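Local coordinates for extracellular solute-binding protein, family 1 (Bifidobacterium longum subsp. infantis, PDB 6FTH) that probably binds human milk oligosaccharides outside the cell and delivers them to an ABC transporter for uptake, at residues A[213-218]-A[222-227]. Numbering follows the deposited sequence.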
loop_
_atom_site.group_PDB
_atom_site.type_symbol
_atom_site.label_atom_id
_atom_site.label_comp_id
_atom_site.label_asym_id
_atom_site.label_seq_id
_atom_site.Cartn_x
_atom_site.Cartn_y
_atom_site.Cartn_z
ATOM N N PRO A 213 -3.031 -12.027 -6.893
ATOM C CA PRO A 213 -4.134 -12.698 -7.598
ATOM C C PRO A 213 -5.384 -12.786 -6.739
ATOM O O PRO A 213 -6.494 -12.892 -7.276
ATOM C CB PRO A 213 -3.583 -14.103 -7.916
ATOM C CG PRO A 213 -2.371 -14.284 -7.000
ATOM C CD PRO A 213 -1.833 -12.876 -6.783
ATOM N N MET A 214 -5.228 -12.739 -5.414
ATOM C CA MET A 214 -6.416 -12.853 -4.561
ATOM C C MET A 214 -7.249 -11.593 -4.545
ATOM O O MET A 214 -8.256 -11.527 -3.838
ATOM C CB MET A 214 -6.041 -13.293 -3.147
ATOM C CG MET A 214 -5.428 -14.671 -3.103
ATOM S SD MET A 214 -6.439 -15.828 -4.023
ATOM C CE MET A 214 -5.400 -17.294 -4.112
ATOM N N LEU A 215 -6.884 -10.593 -5.323
ATOM C CA LEU A 215 -7.822 -9.510 -5.574
ATOM C C LEU A 215 -9.126 -10.015 -6.188
ATOM O O LEU A 215 -10.134 -9.302 -6.126
ATOM C CB LEU A 215 -7.167 -8.460 -6.453
ATOM C CG LEU A 215 -6.119 -7.591 -5.775
ATOM C CD1 LEU A 215 -5.307 -6.872 -6.828
ATOM C CD2 LEU A 215 -6.769 -6.582 -4.813
ATOM N N LEU A 216 -9.149 -11.221 -6.769
ATOM C CA LEU A 216 -10.409 -11.803 -7.240
ATOM C C LEU A 216 -11.374 -12.135 -6.101
ATOM O O LEU A 216 -12.548 -12.416 -6.370
ATOM C CB LEU A 216 -10.176 -13.035 -8.132
ATOM C CG LEU A 216 -9.676 -12.727 -9.544
ATOM C CD1 LEU A 216 -9.739 -14.008 -10.365
ATOM C CD2 LEU A 216 -10.469 -11.645 -10.236
ATOM N N LEU A 217 -10.928 -12.085 -4.841
ATOM C CA LEU A 217 -11.893 -12.214 -3.748
ATOM C C LEU A 217 -12.961 -11.136 -3.825
ATOM O O LEU A 217 -14.109 -11.365 -3.427
ATOM C CB LEU A 217 -11.194 -12.122 -2.391
ATOM C CG LEU A 217 -10.437 -13.373 -1.954
ATOM C CD1 LEU A 217 -9.428 -13.080 -0.850
ATOM C CD2 LEU A 217 -11.440 -14.440 -1.500
ATOM N N ASN A 218 -12.626 -9.966 -4.376
ATOM C CA ASN A 218 -13.626 -8.907 -4.503
ATOM C C ASN A 218 -14.782 -9.330 -5.413
ATOM O O ASN A 218 -15.928 -8.882 -5.217
ATOM C CB ASN A 218 -12.945 -7.639 -5.027
ATOM C CG ASN A 218 -12.012 -7.019 -3.995
ATOM O OD1 ASN A 218 -12.445 -6.484 -2.952
ATOM N ND2 ASN A 218 -10.712 -7.087 -4.266
ATOM N N ILE A 222 -16.259 -10.240 -1.014
ATOM C CA ILE A 222 -15.372 -10.002 0.130
ATOM C C ILE A 222 -14.457 -8.838 -0.220
ATOM O O ILE A 222 -13.718 -8.896 -1.212
ATOM C CB ILE A 222 -14.573 -11.259 0.505
ATOM C CG1 ILE A 222 -15.510 -12.326 1.094
ATOM C CG2 ILE A 222 -13.445 -10.927 1.507
ATOM C CD1 ILE A 222 -14.835 -13.676 1.341
ATOM N N VAL A 223 -14.505 -7.778 0.590
ATOM C CA VAL A 223 -13.695 -6.581 0.350
ATOM C C VAL A 223 -12.269 -6.841 0.811
ATOM O O VAL A 223 -12.028 -7.117 1.992
ATOM C CB VAL A 223 -14.268 -5.361 1.089
ATOM C CG1 VAL A 223 -13.448 -4.119 0.748
ATOM C CG2 VAL A 223 -15.707 -5.149 0.754
ATOM N N THR A 224 -11.317 -6.738 -0.107
ATOM C CA THR A 224 -9.908 -6.837 0.267
ATOM C C THR A 224 -9.341 -5.469 0.652
ATOM O O THR A 224 -9.921 -4.410 0.373
ATOM C CB THR A 224 -9.049 -7.453 -0.852
ATOM O OG1 THR A 224 -9.046 -6.589 -1.997
ATOM C CG2 THR A 224 -9.572 -8.813 -1.301
ATOM N N GLY A 225 -8.203 -5.507 1.340
ATOM C CA GLY A 225 -7.511 -4.288 1.737
ATOM C C GLY A 225 -6.013 -4.490 1.693
ATOM O O GLY A 225 -5.316 -4.436 2.712
ATOM N N PHE A 226 -5.512 -4.708 0.492
ATOM C CA PHE A 226 -4.159 -5.215 0.336
ATOM C C PHE A 226 -3.061 -4.146 0.372
ATOM O O PHE A 226 -1.881 -4.505 0.264
ATOM C CB PHE A 226 -4.043 -6.110 -0.910
ATOM C CG PHE A 226 -4.779 -7.443 -0.811
ATOM C CD1 PHE A 226 -5.166 -7.998 0.398
ATOM C CD2 PHE A 226 -5.078 -8.150 -1.966
ATOM C CE1 PHE A 226 -5.825 -9.224 0.442
ATOM C CE2 PHE A 226 -5.750 -9.347 -1.928
ATOM C CZ PHE A 226 -6.114 -9.898 -0.708
ATOM N N ASN A 227 -3.376 -2.857 0.538
ATOM C CA ASN A 227 -2.294 -1.890 0.735
ATOM C C ASN A 227 -1.596 -2.134 2.072
ATOM O O ASN A 227 -0.371 -1.985 2.175
ATOM C CB ASN A 227 -2.794 -0.448 0.708
ATOM C CG ASN A 227 -3.081 0.108 -0.693
ATOM O OD1 ASN A 227 -3.331 -0.616 -1.655
ATOM N ND2 ASN A 227 -3.086 1.443 -0.778
#
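The amide of N218 bonds to T224 through both of its ends. OD1 of N218 accepts from the backbone N of T224 at 3.1 Å, nearly straight at 168°, with the donor tilted well off the carbonyl plane. ND2 of N218 gives a hydrogen to OG1 of T224 at 2.9 Å, and that oxygen lies in the amide plane. The same ND2 also bonds to the backbone O of L215, one turn back, so three bonds fix the rotation of the buried amide. CG of N218 stands anti to its own carbonyl carbon (chi1 -70°), which lets the amide reach both T224 and L215 O. OG1 of T224 has a further partner in D330, whose carboxylate also takes the backbone N of F226. With an alanine here in place of N218, the backbone N of T224 would probably lose this acceptor, and the 222-227 chain would be tied less firmly to the turn.

Nearer the connection, I222 N makes a weak bond to L217 O, at 3.4 Å. The CA-H of N218 points at I222 O.

Apolar packing follows. The methyl CG2 of T224 rests on CB of L217 at 3.8 Å. The ring of F226 turns its edge to the 3-10 backbone, with CE2 of F226 3.8 Å from C of M214. One face of this ring lies against CB of T224 in its own segment. CD2 of L215 reaches CD2 of F226 at 3.7 Å. Behind M214 lie helices 249-263 and 457-484.

The arrangement is a short 3-10 turn joined to the irregular chain that follows by an asparagine side chain that bonds to backbone. It folds the long loop between strands 197-199 and 235-238 back on itself, within a protein of the periplasmic-binding-protein type.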